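Local coordinates for protein putative oxidoreductase (Jannaschia sp., PDB 3C24) that probably catalyses a nicotinamide-dependent redox reaction, with a Rossmann-type nucleotide-binding domain joined to a helical C-terminal region, at residues A[144-155]-A[173-184]; A[188-198]-A[270-280]. All coordinates share one frame; numbering follows the deposited sequence.

Overall arrangement
Two neighbouring contacts illustrate how a Rossmann-type sheet is handed over to a helical region. Interaction 1 (144-155 with 173-184) pairs the last two strands of the seven-stranded mixed sheet, at the edge that strand 176-181 forms within this chain. Interaction 2 (188-198 with 270-280) follows along the chain and packs the start of the long helix 184-217 against the C-terminal helix 273-284. Their centres lie about 19 Å apart. Strand 176-181 runs almost directly into helix 184-217, and V151 touches L190, so sheet and helix meet both along the chain and through side chains. Both contacts also reach the second subunit, placing this junction at the dimer interface.

Interaction 1. Residues A[144-155]-A[173-184]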
loop_
_atom_site.group_PDB
_atom_site.type_symbol
_atom_site.label_atom_id
_atom_site.label_comp_id
_atom_site.label_asym_id
_atom_site.label_seq_id
_atom_site.Cartn_x
_atom_site.Cartn_y
_atom_site.Cartn_z
ATOM N N GLY A 144 11.165 -14.739 4.716
ATOM C CA GLY A 144 11.573 -16.120 4.903
ATOM C C GLY A 144 11.392 -16.965 3.665
ATOM O O GLY A 144 11.986 -18.060 3.564
ATOM N N ILE A 145 10.564 -16.490 2.727
ATOM C CA ILE A 145 10.329 -17.190 1.420
ATOM C C ILE A 145 10.646 -16.221 0.282
ATOM O O ILE A 145 11.515 -16.487 -0.558
ATOM C CB ILE A 145 8.934 -17.788 1.276
ATOM C CG1 ILE A 145 8.642 -18.680 2.506
ATOM C CG2 ILE A 145 8.897 -18.624 -0.021
ATOM C CD1 ILE A 145 7.219 -19.118 2.641
ATOM N N ALA A 146 9.953 -15.078 0.322
ATOM C CA ALA A 146 10.197 -13.962 -0.611
ATOM C C ALA A 146 11.418 -13.184 -0.167
ATOM O O ALA A 146 11.697 -13.089 1.018
ATOM C CB ALA A 146 8.967 -13.022 -0.711
ATOM N N LYS A 147 12.132 -12.629 -1.140
ATOM C CA LYS A 147 13.341 -11.830 -0.888
ATOM C C LYS A 147 12.935 -10.554 -0.127
ATOM O O LYS A 147 11.886 -9.968 -0.381
ATOM C CB LYS A 147 14.048 -11.450 -2.200
ATOM C CG LYS A 147 14.558 -12.609 -3.044
ATOM C CD LYS A 147 15.144 -12.098 -4.352
ATOM C CE LYS A 147 14.086 -11.592 -5.329
ATOM N NZ LYS A 147 13.092 -12.660 -5.721
ATOM N N GLN A 148 13.813 -10.101 0.772
ATOM C CA GLN A 148 13.596 -8.864 1.514
ATOM C C GLN A 148 14.928 -8.288 1.905
ATOM O O GLN A 148 15.928 -9.001 1.934
ATOM C CB GLN A 148 12.805 -9.126 2.795
ATOM C CG GLN A 148 13.606 -9.890 3.879
ATOM C CD GLN A 148 12.798 -10.066 5.159
ATOM O OE1 GLN A 148 12.018 -9.190 5.548
ATOM N NE2 GLN A 148 12.982 -11.205 5.835
ATOM N N ALA A 149 14.907 -7.009 2.211
ATOM C CA ALA A 149 16.046 -6.337 2.831
ATOM C C ALA A 149 15.846 -6.389 4.381
ATOM O O ALA A 149 14.754 -6.663 4.887
ATOM C CB ALA A 149 16.093 -4.858 2.363
ATOM N N ILE A 150 16.914 -6.154 5.132
ATOM C CA ILE A 150 16.846 -6.069 6.590
ATOM C C ILE A 150 17.672 -4.868 7.075
ATOM O O ILE A 150 18.461 -4.290 6.316
ATOM C CB ILE A 150 17.351 -7.361 7.270
ATOM C CG1 ILE A 150 18.862 -7.545 7.072
ATOM C CG2 ILE A 150 16.588 -8.605 6.713
ATOM C CD1 ILE A 150 19.421 -8.778 7.878
ATOM N N VAL A 151 17.450 -4.504 8.340
ATOM C CA VAL A 151 18.198 -3.416 9.000
ATOM C C VAL A 151 18.810 -3.924 10.294
ATOM O O VAL A 151 18.178 -4.697 11.039
ATOM C CB VAL A 151 17.319 -2.161 9.280
ATOM C CG1 VAL A 151 16.916 -1.482 7.964
ATOM C CG2 VAL A 151 16.105 -2.526 10.163
ATOM N N CYS A 152 20.049 -3.521 10.545
ATOM C CA CYS A 152 20.782 -3.966 11.722
ATOM C C CYS A 152 21.575 -2.860 12.350
ATOM O O CYS A 152 22.070 -1.967 11.670
ATOM C CB CYS A 152 21.796 -5.049 11.328
ATOM S SG CYS A 152 21.152 -6.535 10.500
ATOM N N ALA A 153 21.736 -2.971 13.665
ATOM C CA ALA A 153 22.541 -2.060 14.433
ATOM C C ALA A 153 23.375 -2.750 15.475
ATOM O O ALA A 153 22.920 -3.667 16.172
ATOM C CB ALA A 153 21.650 -1.061 15.152
ATOM N N LEU A 154 24.622 -2.324 15.564
ATOM C CA LEU A 154 25.495 -2.725 16.648
ATOM C C LEU A 154 25.239 -1.743 17.777
ATOM O O LEU A 154 25.616 -0.555 17.723
ATOM C CB LEU A 154 26.966 -2.705 16.238
ATOM C CG LEU A 154 27.969 -3.182 17.273
ATOM C CD1 LEU A 154 27.730 -4.691 17.709
ATOM C CD2 LEU A 154 29.391 -2.997 16.688
HETATM N N MSE A 155 24.527 -2.209 18.801
HETATM C CA MSE A 155 24.167 -1.334 19.931
HETATM C C MSE A 155 25.361 -1.112 20.826
HETATM O O MSE A 155 25.582 -0.031 21.350
HETATM C CB MSE A 155 22.993 -1.913 20.731
HETATM C CG MSE A 155 22.688 -1.151 21.983
HETATM SE SE MSE A 155 21.171 -2.009 22.828
HETATM C CE MSE A 155 21.140 -1.015 24.466
ATOM N N TRP A 173 16.566 -14.749 8.280
ATOM C CA TRP A 173 15.550 -14.058 7.490
ATOM C C TRP A 173 15.739 -14.170 5.998
ATOM O O TRP A 173 15.167 -13.388 5.227
ATOM C CB TRP A 173 15.485 -12.576 7.900
ATOM C CG TRP A 173 15.011 -12.387 9.322
ATOM C CD1 TRP A 173 14.047 -13.074 9.924
ATOM C CD2 TRP A 173 15.447 -11.379 10.260
ATOM N NE1 TRP A 173 13.855 -12.614 11.203
ATOM C CE2 TRP A 173 14.703 -11.571 11.434
ATOM C CE3 TRP A 173 16.402 -10.353 10.224
ATOM C CZ2 TRP A 173 14.873 -10.786 12.566
ATOM C CZ3 TRP A 173 16.566 -9.550 11.362
ATOM C CH2 TRP A 173 15.802 -9.787 12.519
ATOM N N SER A 174 16.533 -15.172 5.601
ATOM C CA SER A 174 16.818 -15.438 4.172
ATOM C C SER A 174 15.525 -15.716 3.415
ATOM O O SER A 174 14.645 -16.342 3.948
ATOM C CB SER A 174 17.781 -16.608 3.966
ATOM O OG SER A 174 17.186 -17.806 4.389
ATOM N N PRO A 175 15.466 -15.332 2.134
ATOM C CA PRO A 175 16.562 -14.699 1.406
ATOM C C PRO A 175 16.597 -13.208 1.580
ATOM O O PRO A 175 15.577 -12.535 1.484
ATOM C CB PRO A 175 16.278 -15.097 -0.060
ATOM C CG PRO A 175 14.827 -15.302 -0.106
ATOM C CD PRO A 175 14.446 -15.884 1.216
ATOM N N VAL A 176 17.782 -12.691 1.879
ATOM C CA VAL A 176 17.987 -11.251 2.103
ATOM C C VAL A 176 18.805 -10.676 0.982
ATOM O O VAL A 176 19.883 -11.184 0.634
ATOM C CB VAL A 176 18.722 -11.006 3.474
ATOM C CG1 VAL A 176 19.090 -9.509 3.687
ATOM C CG2 VAL A 176 17.909 -11.552 4.633
ATOM N N THR A 177 18.331 -9.572 0.459
ATOM C CA THR A 177 18.999 -8.941 -0.647
ATOM C C THR A 177 20.029 -7.947 -0.198
ATOM O O THR A 177 21.104 -7.868 -0.754
ATOM C CB THR A 177 17.985 -8.224 -1.541
ATOM O OG1 THR A 177 17.161 -7.377 -0.744
ATOM C CG2 THR A 177 17.117 -9.237 -2.226
ATOM N N ARG A 178 19.610 -7.122 0.735
ATOM C CA ARG A 178 20.416 -6.026 1.285
ATOM C C ARG A 178 20.300 -5.969 2.800
ATOM O O ARG A 178 19.234 -6.147 3.333
ATOM C CB ARG A 178 19.885 -4.667 0.767
ATOM C CG ARG A 178 19.975 -4.439 -0.701
ATOM C CD ARG A 178 19.540 -3.042 -1.128
ATOM N NE ARG A 178 18.094 -2.868 -1.241
ATOM C CZ ARG A 178 17.385 -3.336 -2.251
ATOM N NH1 ARG A 178 17.981 -3.996 -3.235
ATOM N NH2 ARG A 178 16.085 -3.139 -2.289
ATOM N N THR A 179 21.431 -5.700 3.448
ATOM C CA THR A 179 21.498 -5.480 4.879
ATOM C C THR A 179 22.010 -4.091 5.141
ATOM O O THR A 179 23.179 -3.786 4.908
ATOM C CB THR A 179 22.461 -6.474 5.535
ATOM O OG1 THR A 179 22.043 -7.803 5.170
ATOM C CG2 THR A 179 22.440 -6.364 7.012
ATOM N N HIS A 180 21.109 -3.270 5.660
ATOM C CA HIS A 180 21.373 -1.862 5.977
ATOM C C HIS A 180 21.811 -1.680 7.428
ATOM O O HIS A 180 21.104 -2.021 8.345
ATOM C CB HIS A 180 20.122 -1.025 5.770
ATOM C CG HIS A 180 19.557 -1.108 4.385
ATOM N ND1 HIS A 180 20.125 -0.444 3.314
ATOM C CD2 HIS A 180 18.463 -1.739 3.910
ATOM C CE1 HIS A 180 19.408 -0.691 2.231
ATOM N NE2 HIS A 180 18.384 -1.453 2.567
ATOM N N ARG A 181 23.022 -1.164 7.597
ATOM C CA ARG A 181 23.567 -0.849 8.906
ATOM C C ARG A 181 23.175 0.544 9.339
ATOM O O ARG A 181 23.334 1.525 8.590
ATOM C CB ARG A 181 25.100 -0.950 8.958
ATOM C CG ARG A 181 25.674 -0.704 10.385
ATOM C CD ARG A 181 27.152 -1.007 10.450
ATOM N NE ARG A 181 27.658 -0.811 11.803
ATOM C CZ ARG A 181 28.894 -1.129 12.181
ATOM N NH1 ARG A 181 29.716 -1.708 11.335
ATOM N NH2 ARG A 181 29.289 -0.902 13.439
ATOM N N VAL A 182 22.580 0.600 10.514
ATOM C CA VAL A 182 22.172 1.867 11.157
ATOM C C VAL A 182 22.593 1.912 12.628
ATOM O O VAL A 182 23.083 0.932 13.197
ATOM C CB VAL A 182 20.653 2.062 11.097
ATOM C CG1 VAL A 182 20.131 2.226 9.649
ATOM C CG2 VAL A 182 19.909 0.913 11.797
ATOM N N THR A 183 22.365 3.052 13.252
ATOM C CA THR A 183 22.577 3.165 14.696
ATOM C C THR A 183 21.348 2.663 15.409
ATOM O O THR A 183 20.268 2.526 14.812
ATOM C CB THR A 183 22.812 4.616 15.161
ATOM O OG1 THR A 183 21.630 5.401 14.955
ATOM C CG2 THR A 183 24.000 5.236 14.402
ATOM N N THR A 184 21.488 2.434 16.708
ATOM C CA THR A 184 20.372 2.004 17.548
ATOM C C THR A 184 19.212 2.994 17.427
ATOM O O THR A 184 18.064 2.598 17.231
ATOM C CB THR A 184 20.776 1.888 19.021
ATOM O OG1 THR A 184 21.855 0.965 19.111
ATOM C CG2 THR A 184 19.606 1.398 19.933
HETATM O O HOH W 1 13.058 -13.176 3.305
HETATM O O HOH W 2 25.541 -0.170 13.832
HETATM O O HOH W 3 24.608 2.011 17.080
HETATM O O HOH W 4 23.839 2.027 20.874
#
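I150 lays its CG2 methyl beside the W173 ring, 3.9 Å from CE3, and the same methyl meets CG2 of V176. Its CG1 branch, set between the backbone N and the carbonyl carbon (chi1 68°), runs alongside T179, pointing the same way. C152 continues this face, with SG 3.7 Å from T179 CG2. The two strands are the parallel partners of a beta-alpha-beta unit whose connecting helix, 160-172, covers this face through C169, E170 and Y162. Backbone bonds alternate between them: I150 N donates to R178 O, and I150 O accepts from H180 N at 2.9 Å, nearly straight (177°). The register slips by one residue between Q148 and I150, a beta bulge with its extra residue in 177-178, shortly after the cis-proline P175.

Q148 works just before that slip. Its extended side chain brings NE2 to 3.1 Å from W173 O, on a lone pair and close to the amide's own plane, while its backbone N and O pair with P175 O and T177 N. With alanine at this position, W173 O would probably lose its amide donor and the indole stem would be less firmly placed.

On the other face, A149, V151 and H180 turn to the second subunit, whose D226 accepts from H180 NE2 and forms a salt bridge with R178. At the far end, R181 NH1 forms a salt bridge with E159, and water 2 links L154 N, R181 NE and V182 O. Apolar contacts on the crossover side thus gain polar ties such as T179 to E170, whereas R178 and H180 carry the polar intersubunit link.

Interaction 2. Residues A[188-198]-A[270-280]; sequences AILEPGLSEMV and ALNPAKVKQAA
V276 enters helix 188-198 as a knob into a hole formed by A188, I189, P192 and G193, a knobs-into-holes contact between helices that cross at 81°. Its CG1, anti to the backbone N (chi1 173°), reaches 3.3 Å from A188 O and also meets A188 CB. One turn on, the A279 methyl sits 4.0 Å from P192 CG; the selenium of M197, brought round by a bend at chi2 (-68°), is as near in the conformer modelled here, though a second conformer makes that contact doubtful. The second cluster centres on L271: its CD2 presses on the backbone at G193 and L194, 3.5 Å from L194 N, and touches V198 CG2. The A270 methyl touches both M197 CB and V198 CG2, each at 3.8 Å.

The backbone here is unusual. P192 follows a cis peptide bond, and the helix is kinked there and widened into a pi-type turn. G193 lies where a side chain would crowd L271 CD2 and collide with I189 O, which fits the absence of one. On the partner segment, a short 3-10 stretch presents A270 and L271 before N272 caps helix 273-284, its OD1 accepting from A274 N at 2.8 Å.

Farther out, Y106 of helix 103-107 packs on A188, P273 and V276, while I283 extends the contact to P192 and E196. The second subunit closes in as well, with its M228 on L194 and its M206 on V198. Amid these apolar groups one polar atom stands out: A270 O is buried without a hydrogen-bonding partner, its neighbour M197 CB only 3.6 Å away.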
loop_
_atom_site.group_PDB
_atom_site.type_symbol
_atom_site.label_atom_id
_atom_site.label_comp_id
_atom_site.label_asym_id
_atom_site.label_seq_id
_atom_site.Cartn_x
_atom_site.Cartn_y
_atom_site.Cartn_z
ATOM N N ALA A 188 15.394 2.555 15.764
ATOM C CA ALA A 188 14.188 2.875 16.559
ATOM C C ALA A 188 13.269 3.835 15.792
ATOM O O ALA A 188 12.057 3.696 15.798
ATOM C CB ALA A 188 14.542 3.453 17.928
ATOM N N ILE A 189 13.874 4.780 15.088
ATOM C CA ILE A 189 13.112 5.726 14.225
ATOM C C ILE A 189 12.358 4.985 13.141
ATOM O O ILE A 189 11.236 5.341 12.756
ATOM C CB ILE A 189 14.039 6.849 13.646
ATOM C CG1 ILE A 189 14.540 7.753 14.789
ATOM C CG2 ILE A 189 13.309 7.680 12.546
ATOM C CD1 ILE A 189 15.667 8.744 14.400
ATOM N N LEU A 190 12.998 3.936 12.637
ATOM C CA LEU A 190 12.374 3.095 11.600
ATOM C C LEU A 190 11.247 2.272 12.231
ATOM O O LEU A 190 10.148 2.177 11.685
ATOM C CB LEU A 190 13.393 2.229 10.893
ATOM C CG LEU A 190 14.413 2.928 9.996
ATOM C CD1 LEU A 190 15.415 1.907 9.416
ATOM C CD2 LEU A 190 13.735 3.688 8.856
ATOM N N GLU A 191 11.535 1.667 13.376
ATOM C CA GLU A 191 10.551 0.893 14.134
ATOM C C GLU A 191 10.885 1.039 15.620
ATOM O O GLU A 191 11.923 0.607 16.027
ATOM C CB GLU A 191 10.529 -0.560 13.687
ATOM C CG GLU A 191 11.789 -1.305 13.903
ATOM C CD GLU A 191 11.832 -2.086 15.222
ATOM O OE1 GLU A 191 10.816 -2.206 15.941
ATOM O OE2 GLU A 191 12.914 -2.584 15.504
ATOM N N PRO A 192 9.961 1.574 16.417
ATOM C CA PRO A 192 8.549 1.793 16.057
ATOM C C PRO A 192 8.114 3.063 15.306
ATOM O O PRO A 192 6.950 3.191 14.954
ATOM C CB PRO A 192 7.873 1.765 17.436
ATOM C CG PRO A 192 8.951 2.386 18.349
ATOM C CD PRO A 192 10.216 1.816 17.855
ATOM N N GLY A 193 9.034 3.955 14.994
ATOM C CA GLY A 193 8.673 5.217 14.371
ATOM C C GLY A 193 7.959 5.166 13.048
ATOM O O GLY A 193 6.745 5.378 12.936
ATOM N N LEU A 194 8.704 4.781 12.040
ATOM C CA LEU A 194 8.139 4.779 10.703
ATOM C C LEU A 194 7.064 3.700 10.574
ATOM O O LEU A 194 5.976 3.934 10.059
ATOM C CB LEU A 194 9.274 4.645 9.674
ATOM C CG LEU A 194 9.056 4.996 8.230
ATOM C CD1 LEU A 194 8.739 6.507 8.093
ATOM C CD2 LEU A 194 10.334 4.521 7.461
ATOM N N SER A 195 7.318 2.526 11.153
ATOM C CA SER A 195 6.430 1.385 10.974
ATOM C C SER A 195 5.133 1.499 11.767
ATOM O O SER A 195 4.017 1.219 11.255
ATOM C CB SER A 195 7.143 0.062 11.368
ATOM O OG SER A 195 7.439 -0.022 12.724
ATOM N N GLU A 196 5.261 1.930 13.001
ATOM C CA GLU A 196 4.103 1.936 13.893
ATOM C C GLU A 196 3.494 3.246 14.247
ATOM O O GLU A 196 2.310 3.306 14.592
ATOM C CB GLU A 196 4.444 1.190 15.151
ATOM C CG GLU A 196 4.962 -0.193 14.785
ATOM C CD GLU A 196 5.473 -0.929 15.982
ATOM O OE1 GLU A 196 6.711 -0.999 16.140
ATOM O OE2 GLU A 196 4.639 -1.395 16.777
HETATM N N MSE A 197 4.286 4.311 14.140
HETATM C CA MSE A 197 3.822 5.667 14.462
HETATM C C MSE A 197 3.328 6.399 13.238
HETATM O O MSE A 197 2.524 7.310 13.332
HETATM C CB MSE A 197 4.927 6.500 15.124
HETATM C CG MSE A 197 5.335 6.045 16.501
HETATM SE SE MSE A 197 3.977 6.295 17.896
HETATM C CE MSE A 197 3.782 8.207 17.781
ATOM N N VAL A 198 3.809 5.980 12.084
ATOM C CA VAL A 198 3.431 6.635 10.816
ATOM C C VAL A 198 2.617 5.726 9.954
ATOM O O VAL A 198 1.457 6.004 9.676
ATOM C CB VAL A 198 4.638 7.157 10.002
ATOM C CG1 VAL A 198 4.159 7.813 8.709
ATOM C CG2 VAL A 198 5.459 8.147 10.835
ATOM N N ALA A 270 6.097 12.257 14.960
ATOM C CA ALA A 270 6.055 10.782 15.094
ATOM C C ALA A 270 7.407 10.125 14.977
ATOM O O ALA A 270 7.560 8.955 15.378
ATOM C CB ALA A 270 5.107 10.137 14.035
ATOM N N LEU A 271 8.343 10.830 14.368
ATOM C CA LEU A 271 9.705 10.321 14.130
ATOM C C LEU A 271 10.698 11.004 15.029
ATOM O O LEU A 271 11.879 10.703 14.987
ATOM C CB LEU A 271 10.102 10.468 12.650
ATOM C CG LEU A 271 9.207 9.768 11.618
ATOM C CD1 LEU A 271 9.632 10.158 10.234
ATOM C CD2 LEU A 271 9.202 8.221 11.827
ATOM N N ASN A 272 10.194 11.921 15.840
ATOM C CA ASN A 272 11.035 12.617 16.839
ATOM C C ASN A 272 11.536 11.618 17.885
ATOM O O ASN A 272 10.780 10.839 18.429
ATOM C CB ASN A 272 10.270 13.722 17.514
ATOM C CG ASN A 272 11.138 14.550 18.354
ATOM O OD1 ASN A 272 11.739 14.066 19.306
ATOM N ND2 ASN A 272 11.225 15.837 18.014
ATOM N N PRO A 273 12.850 11.558 18.111
ATOM C CA PRO A 273 13.378 10.575 19.065
ATOM C C PRO A 273 12.695 10.588 20.414
ATOM O O PRO A 273 12.557 9.551 21.054
ATOM C CB PRO A 273 14.825 11.015 19.197
ATOM C CG PRO A 273 15.166 11.535 17.845
ATOM C CD PRO A 273 13.926 12.204 17.346
ATOM N N ALA A 274 12.241 11.746 20.846
ATOM C CA ALA A 274 11.588 11.829 22.141
ATOM C C ALA A 274 10.248 11.084 22.145
ATOM O O ALA A 274 9.902 10.385 23.105
ATOM C CB ALA A 274 11.425 13.308 22.574
ATOM N N LYS A 275 9.511 11.192 21.051
ATOM C CA LYS A 275 8.229 10.518 20.934
ATOM C C LYS A 275 8.443 9.028 20.659
ATOM O O LYS A 275 7.711 8.165 21.114
ATOM C CB LYS A 275 7.362 11.100 19.807
ATOM C CG LYS A 275 6.761 12.472 20.109
ATOM C CD LYS A 275 5.802 12.444 21.290
ATOM N N VAL A 276 9.474 8.748 19.872
ATOM C CA VAL A 276 9.819 7.361 19.533
ATOM C C VAL A 276 10.190 6.623 20.817
ATOM O O VAL A 276 9.810 5.443 21.011
ATOM C CB VAL A 276 10.939 7.294 18.469
ATOM C CG1 VAL A 276 11.456 5.841 18.198
ATOM C CG2 VAL A 276 10.456 7.929 17.131
ATOM N N LYS A 277 10.941 7.292 21.686
ATOM C CA LYS A 277 11.309 6.672 22.973
ATOM C C LYS A 277 10.064 6.390 23.830
ATOM O O LYS A 277 9.975 5.372 24.506
ATOM C CB LYS A 277 12.296 7.518 23.766
ATOM C CG LYS A 277 12.832 6.740 24.954
ATOM C CD LYS A 277 13.952 7.403 25.658
ATOM C CE LYS A 277 14.398 6.487 26.826
ATOM N NZ LYS A 277 14.933 7.262 27.956
ATOM N N GLN A 278 9.091 7.284 23.786
ATOM C CA GLN A 278 7.836 7.039 24.510
ATOM C C GLN A 278 7.107 5.816 23.969
ATOM O O GLN A 278 6.568 5.035 24.746
ATOM C CB GLN A 278 6.908 8.259 24.457
ATOM C CG GLN A 278 7.463 9.391 25.240
ATOM C CD GLN A 278 6.690 10.690 25.019
ATOM O OE1 GLN A 278 5.674 10.696 24.370
ATOM N NE2 GLN A 278 7.190 11.784 25.561
ATOM N N ALA A 279 7.106 5.661 22.648
ATOM C CA ALA A 279 6.463 4.507 21.994
ATOM C C ALA A 279 7.195 3.222 22.401
ATOM O O ALA A 279 6.585 2.190 22.726
ATOM C CB ALA A 279 6.453 4.661 20.507
ATOM N N ALA A 280 8.520 3.305 22.425
ATOM C CA ALA A 280 9.363 2.155 22.783
ATOM C C ALA A 280 9.067 1.701 24.227
ATOM O O ALA A 280 8.930 0.521 24.526
ATOM C CB ALA A 280 10.863 2.492 22.578
#